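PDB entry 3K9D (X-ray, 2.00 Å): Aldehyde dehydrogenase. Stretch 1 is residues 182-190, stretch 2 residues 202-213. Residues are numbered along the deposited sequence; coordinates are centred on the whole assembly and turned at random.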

ATOM      1  N   GLY A 182     -20.520  -0.251  13.834  1.00 16.98           N
ATOM      2  CA  GLY A 182     -19.383  -0.830  14.541  1.00 17.43           C
ATOM      3  C   GLY A 182     -18.199  -1.085  13.634  1.00 10.21           C
ATOM      4  O   GLY A 182     -17.058  -0.843  14.017  1.00 18.10           O
ATOM      5  N   THR A 183     -18.475  -1.581  12.434  1.00 11.31           N
ATOM      6  CA  THR A 183     -17.442  -1.856  11.432  1.00 17.98           C
ATOM      7  C   THR A 183     -16.864  -0.552  10.855  1.00 15.96           C
ATOM      8  O   THR A 183     -15.685  -0.495  10.504  1.00  8.66           O
ATOM      9  CB  THR A 183     -17.985  -2.743  10.290  1.00 21.70           C
ATOM     10  OG1 THR A 183     -18.398  -4.010  10.826  1.00 23.13           O
ATOM     11  CG2 THR A 183     -16.914  -2.973   9.232  1.00 19.81           C
ATOM     12  N   ASP A 184     -17.699   0.479  10.755  1.00 11.34           N
ATOM     13  CA  ASP A 184     -17.219   1.830  10.398  1.00 18.78           C
ATOM     14  C   ASP A 184     -16.224   2.367  11.432  1.00 19.30           C
ATOM     15  O   ASP A 184     -15.219   2.983  11.071  1.00 18.48           O
ATOM     16  CB  ASP A 184     -18.376   2.820  10.275  1.00 18.63           C
ATOM     17  CG  ASP A 184     -17.916   4.191   9.788  1.00 28.49           C
ATOM     18  OD1 ASP A 184     -17.498   4.286   8.619  1.00 38.18           O
ATOM     19  OD2 ASP A 184     -17.960   5.160  10.571  1.00 30.17           O
ATOM     20  N   GLN A 185     -16.526   2.142  12.706  1.00 16.73           N
ATOM     21  CA  GLN A 185     -15.666   2.568  13.807  1.00 16.55           C
ATOM     22  C   GLN A 185     -14.347   1.798  13.766  1.00 14.43           C
ATOM     23  O   GLN A 185     -13.283   2.388  13.941  1.00 19.36           O
ATOM     24  CB  GLN A 185     -16.375   2.415  15.173  1.00 14.38           C
ATOM     25  CG  GLN A 185     -15.520   2.730  16.422  1.00 10.42           C
ATOM     26  CD  GLN A 185     -14.999   4.181  16.484  1.00 12.60           C
ATOM     27  OE1 GLN A 185     -15.573   5.018  17.155  1.00 17.94           O
ATOM     28  NE2 GLN A 185     -13.902   4.461  15.792  1.00 17.15           N
ATOM     29  N   LEU A 186     -14.417   0.497  13.483  1.00 19.00           N
ATOM     30  CA  LEU A 186     -13.212  -0.334  13.353  1.00 15.07           C
ATOM     31  C   LEU A 186     -12.284   0.152  12.258  1.00 15.01           C
ATOM     32  O   LEU A 186     -11.066   0.206  12.450  1.00 18.69           O
ATOM     33  CB  LEU A 186     -13.560  -1.811  13.120  1.00 13.78           C
ATOM     34  CG  LEU A 186     -12.381  -2.788  12.922  1.00 18.90           C
ATOM     35  CD1 LEU A 186     -11.484  -2.914  14.186  1.00 16.96           C
ATOM     36  CD2 LEU A 186     -12.856  -4.169  12.492  1.00 18.57           C
ATOM     37  N   MET A 187     -12.862   0.508  11.114  1.00 10.98           N
ATOM     38  CA  MET A 187     -12.082   0.952   9.983  1.00 14.47           C
ATOM     39  C   MET A 187     -11.526   2.368  10.209  1.00 13.56           C
ATOM     40  O   MET A 187     -10.380   2.623   9.866  1.00 15.00           O
ATOM     41  CB  MET A 187     -12.908   0.912   8.676  1.00 14.47           C
ATOM     42  CG  MET A 187     -13.265  -0.492   8.150  1.00 14.72           C
ATOM     43  SD  MET A 187     -14.115  -0.468   6.547  1.00 14.12           S
ATOM     44  CE  MET A 187     -15.509   0.592   6.911  1.00  9.63           C
ATOM     45  N   LYS A 188     -12.346   3.269  10.757  1.00 12.44           N
ATOM     46  CA  LYS A 188     -11.971   4.703  10.913  1.00 18.43           C
ATOM     47  C   LYS A 188     -11.056   5.028  12.096  1.00 22.85           C
ATOM     48  O   LYS A 188     -10.354   6.043  12.072  1.00 19.20           O
ATOM     49  CB  LYS A 188     -13.208   5.614  10.959  1.00 16.44           C
ATOM     50  CG  LYS A 188     -13.867   5.854   9.591  1.00 25.89           C
ATOM     51  CD  LYS A 188     -15.080   6.779   9.689  1.00 39.52           C
ATOM     52  CE  LYS A 188     -15.742   7.017   8.324  1.00 46.54           C
ATOM     53  NZ  LYS A 188     -15.028   8.005   7.459  1.00 43.26           N
ATOM     54  N   HIS A 189     -11.065   4.178  13.123  1.00 15.55           N
ATOM     55  CA  HIS A 189     -10.285   4.407  14.348  1.00 21.07           C
ATOM     56  C   HIS A 189      -8.809   4.726  14.119  1.00 18.73           C
ATOM     57  O   HIS A 189      -8.164   4.143  13.251  1.00 18.64           O
ATOM     58  CB  HIS A 189     -10.390   3.211  15.288  1.00 16.98           C
ATOM     59  CG  HIS A 189     -10.317   3.582  16.735  1.00 24.26           C
ATOM     60  ND1 HIS A 189      -9.124   3.778  17.397  1.00 22.90           N
ATOM     61  CD2 HIS A 189     -11.293   3.816  17.643  1.00 18.04           C
ATOM     62  CE1 HIS A 189      -9.368   4.101  18.655  1.00 23.38           C
ATOM     63  NE2 HIS A 189     -10.676   4.134  18.829  1.00 27.03           N
ATOM     64  N   LYS A 190      -8.300   5.663  14.916  1.00 23.00           N
ATOM     65  CA  LYS A 190      -6.913   6.120  14.871  1.00 20.58           C
ATOM     66  C   LYS A 190      -5.894   5.010  15.200  1.00 21.49           C
ATOM     67  O   LYS A 190      -4.808   4.945  14.609  1.00 17.64           O
ATOM     68  CB  LYS A 190      -6.760   7.297  15.845  1.00 25.31           C
ATOM     69  CG  LYS A 190      -5.417   7.997  15.816  1.00 38.96           C
ATOM     70  CD  LYS A 190      -5.121   8.665  17.156  1.00 47.59           C
ATOM     71  CE  LYS A 190      -3.650   8.522  17.526  1.00 42.75           C
ATOM     72  NZ  LYS A 190      -2.740   8.953  16.417  1.00 34.50           N
ATOM     73  N   ALA A 202     -18.718  -2.454  -2.279  1.00 27.18           N
ATOM     74  CA  ALA A 202     -19.066  -1.301  -1.454  1.00 30.89           C
ATOM     75  C   ALA A 202     -18.279  -1.336  -0.154  1.00 35.85           C
ATOM     76  O   ALA A 202     -18.015  -0.293   0.445  1.00 31.35           O
ATOM     77  CB  ALA A 202     -20.558  -1.262  -1.169  1.00 36.74           C
ATOM     78  N   MET A 203     -17.903  -2.542   0.271  1.00 35.11           N
ATOM     79  CA  MET A 203     -17.127  -2.735   1.492  1.00 35.76           C
ATOM     80  C   MET A 203     -15.683  -2.277   1.333  1.00 36.70           C
ATOM     81  O   MET A 203     -15.106  -1.685   2.244  1.00 46.87           O
ATOM     82  CB  MET A 203     -17.154  -4.208   1.918  1.00 35.84           C
ATOM     83  CG  MET A 203     -16.785  -4.445   3.363  1.00 39.16           C
ATOM     84  SD  MET A 203     -17.669  -3.271   4.400  1.00 52.29           S
ATOM     85  CE  MET A 203     -17.681  -4.163   5.915  1.00 27.30           C
ATOM     86  N   VAL A 204     -15.100  -2.566   0.177  1.00 39.60           N
ATOM     87  CA  VAL A 204     -13.701  -2.254  -0.068  1.00 33.90           C
ATOM     88  C   VAL A 204     -13.555  -0.773  -0.431  1.00 31.13           C
ATOM     89  O   VAL A 204     -12.587  -0.126  -0.047  1.00 31.45           O
ATOM     90  CB  VAL A 204     -13.107  -3.193  -1.144  1.00 34.61           C
ATOM     91  CG1 VAL A 204     -11.734  -2.727  -1.606  1.00 33.53           C
ATOM     92  CG2 VAL A 204     -13.036  -4.617  -0.612  1.00 25.18           C
ATOM     93  N   LYS A 205     -14.542  -0.232  -1.141  1.00 31.36           N
ATOM     94  CA  LYS A 205     -14.579   1.206  -1.400  1.00 30.97           C
ATOM     95  C   LYS A 205     -14.763   1.980  -0.098  1.00 21.76           C
ATOM     96  O   LYS A 205     -14.252   3.100   0.023  1.00 26.96           O
ATOM     97  CB  LYS A 205     -15.642   1.585  -2.437  1.00 32.43           C
ATOM     98  CG  LYS A 205     -15.413   2.974  -3.063  1.00 38.57           C
ATOM     99  CD  LYS A 205     -16.354   3.270  -4.228  1.00 50.77           C
ATOM    100  CE  LYS A 205     -15.854   2.660  -5.542  1.00 61.83           C
ATOM    101  NZ  LYS A 205     -16.367   3.402  -6.737  1.00 34.18           N
ATOM    102  N   ALA A 206     -15.441   1.365   0.884  1.00 21.68           N
ATOM    103  CA  ALA A 206     -15.587   1.937   2.229  1.00 24.79           C
ATOM    104  C   ALA A 206     -14.258   1.993   2.969  1.00 24.29           C
ATOM    105  O   ALA A 206     -13.996   2.952   3.697  1.00 21.56           O
ATOM    106  CB  ALA A 206     -16.621   1.161   3.065  1.00 24.02           C
ATOM    107  N   ALA A 207     -13.441   0.958   2.778  1.00 23.84           N
ATOM    108  CA  ALA A 207     -12.138   0.830   3.428  1.00 24.24           C
ATOM    109  C   ALA A 207     -11.154   1.886   2.919  1.00 15.49           C
ATOM    110  O   ALA A 207     -10.370   2.447   3.691  1.00 20.90           O
ATOM    111  CB  ALA A 207     -11.576  -0.566   3.212  1.00 14.82           C
ATOM    112  N   TYR A 208     -11.206   2.166   1.621  1.00 20.25           N
ATOM    113  CA  TYR A 208     -10.336   3.191   1.048  1.00 14.63           C
ATOM    114  C   TYR A 208     -10.846   4.616   1.257  1.00 17.99           C
ATOM    115  O   TYR A 208     -10.167   5.591   0.899  1.00 22.58           O
ATOM    116  CB  TYR A 208     -10.042   2.907  -0.428  1.00 20.93           C
ATOM    117  CG  TYR A 208      -9.001   1.834  -0.607  1.00 17.34           C
ATOM    118  CD1 TYR A 208      -7.641   2.109  -0.423  1.00 12.63           C
ATOM    119  CD2 TYR A 208      -9.377   0.531  -0.943  1.00 32.39           C
ATOM    120  CE1 TYR A 208      -6.675   1.106  -0.585  1.00 14.07           C
ATOM    121  CE2 TYR A 208      -8.433  -0.476  -1.099  1.00 30.89           C
ATOM    122  CZ  TYR A 208      -7.090  -0.188  -0.925  1.00 26.60           C
ATOM    123  OH  TYR A 208      -6.175  -1.204  -1.082  1.00 25.98           O
ATOM    124  N   SER A 209     -12.028   4.730   1.864  1.00 14.93           N
ATOM    125  CA  SER A 209     -12.608   6.015   2.231  1.00 13.90           C
ATOM    126  C   SER A 209     -12.577   6.274   3.746  1.00 14.15           C
ATOM    127  O   SER A 209     -13.092   7.289   4.213  1.00 20.12           O
ATOM    128  CB  SER A 209     -14.038   6.099   1.706  1.00 16.77           C
ATOM    129  OG  SER A 209     -14.060   5.806   0.317  1.00 19.99           O
ATOM    130  N   SER A 210     -11.945   5.368   4.488  1.00 17.85           N
ATOM    131  CA  SER A 210     -11.958   5.357   5.958  1.00 14.60           C
ATOM    132  C   SER A 210     -10.966   6.315   6.642  1.00 28.08           C
ATOM    133  O   SER A 210     -11.127   6.648   7.832  1.00 17.98           O
ATOM    134  CB  SER A 210     -11.681   3.939   6.454  1.00 15.29           C
ATOM    135  OG  SER A 210     -10.362   3.531   6.118  1.00 13.57           O
ATOM    136  N   GLY A 211      -9.937   6.737   5.905  1.00 21.60           N
ATOM    137  CA  GLY A 211      -8.831   7.493   6.495  1.00 20.26           C
ATOM    138  C   GLY A 211      -7.700   6.616   6.998  1.00 19.50           C
ATOM    139  O   GLY A 211      -6.658   7.121   7.397  1.00 18.65           O
ATOM    140  N   THR A 212      -7.920   5.299   6.987  1.00 15.23           N
ATOM    141  CA  THR A 212      -6.947   4.291   7.438  1.00 20.88           C
ATOM    142  C   THR A 212      -6.415   3.567   6.219  1.00 15.62           C
ATOM    143  O   THR A 212      -7.194   3.296   5.298  1.00 17.16           O
ATOM    144  CB  THR A 212      -7.627   3.260   8.388  1.00 19.89           C
ATOM    145  OG1 THR A 212      -8.145   3.943   9.535  1.00 18.52           O
ATOM    146  CG2 THR A 212      -6.678   2.155   8.855  1.00  9.09           C
ATOM    147  N   PRO A 213      -5.094   3.265   6.186  1.00 17.63           N
ATOM    148  CA  PRO A 213      -4.532   2.408   5.129  1.00 18.63           C
ATOM    149  C   PRO A 213      -5.315   1.115   4.942  1.00 17.62           C
ATOM    150  O   PRO A 213      -5.598   0.422   5.910  1.00 16.07           O
ATOM    151  CB  PRO A 213      -3.130   2.094   5.645  1.00 24.63           C
ATOM    152  CG  PRO A 213      -2.765   3.297   6.453  1.00 20.18           C
ATOM    153  CD  PRO A 213      -4.046   3.761   7.100  1.00 21.75           C
TER
HETATM  154  O   HOH W   1      -6.144   4.517  11.465  1.00 17.24           O

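Two segments of one aldehyde dehydrogenase chain meet along their helices and at the ends where each chain leaves its helix. The first is helical from Gly182 to Lys188, the second from Ala202 to Ala207, and both helices begin earlier in the chain. Their axes come no closer than 11.1 Å, and their N-to-C directions differ by 40°, so the two run roughly the same way. The backbones are nearest beyond the second helix: CA of Lys188 lies 5.0 Å from CA of Ser210.

In the first stretch the helical ladder continues to its end, where N of His189 bonds to O of Gln185 at 3.0 Å; His189 is then the first residue to leave helical phi/psi. The second helix gives way to a type I turn from Ala207 to Ser210, in which the bond from Ser210 N to Ala207 O is weak at 3.4 Å. Side chains reinforce this exit. Ser209 OG donates to Lys205 O at 2.7 Å, and Ser210 OG donates to Ala207 O, also at 2.7 Å. Ser210 OG in turn accepts a bond from Thr212 N at 3.1 Å, tying the turn to the segment that follows it. Between them, Gly211 has phi/psi of 90/-8; a CB at these angles would be jammed against the carbonyl O of Ser210, which accounts for glycine at this position.

One direct hydrogen bond joins the stretches. Thr212 points its CA-to-CB bond toward the first stretch, and with chi1 in the m well its OG1 donates to Met187 O at 2.6 Å. Met187 O lies near the end of the helix, one residue before the last helical residue, Lys188. Water 1 adds a second link: it lies within hydrogen-bonding distance of both His189 O (2.7 Å from the water O) and Thr212 OG1 (2.8 Å from the water O). Thr212 OG1 gives its proton to Met187 O and can accept one from the water, so a single hydroxyl takes part in both the direct and the water-mediated connection.

The apolar part of the contact centres on Met187, which has 101 Å² covered by the other stretch, the largest share of any residue here. Its m, t, m side chain lies along the second helix, with CE 4.0 Å from CB of Ala206 and SD 3.9 Å from CA of Ala207. The thioether lies against the two alanines. Nearer the backbone, CB of Met187 is 4.0 Å from CB of Ser210. A turn earlier in the first helix, Thr183 CG2 meets Met203 CE at 3.6 Å; Met203 starts out sideways, but its end comes nearer, extending the apolar contact. Lys188 also reaches Ser210, its aliphatic CG 3.4 Å from Ser210 O, while its NZ stands 3.8 Å from Ser209 O. Altogether, the two stretches bury 353 Å² between them.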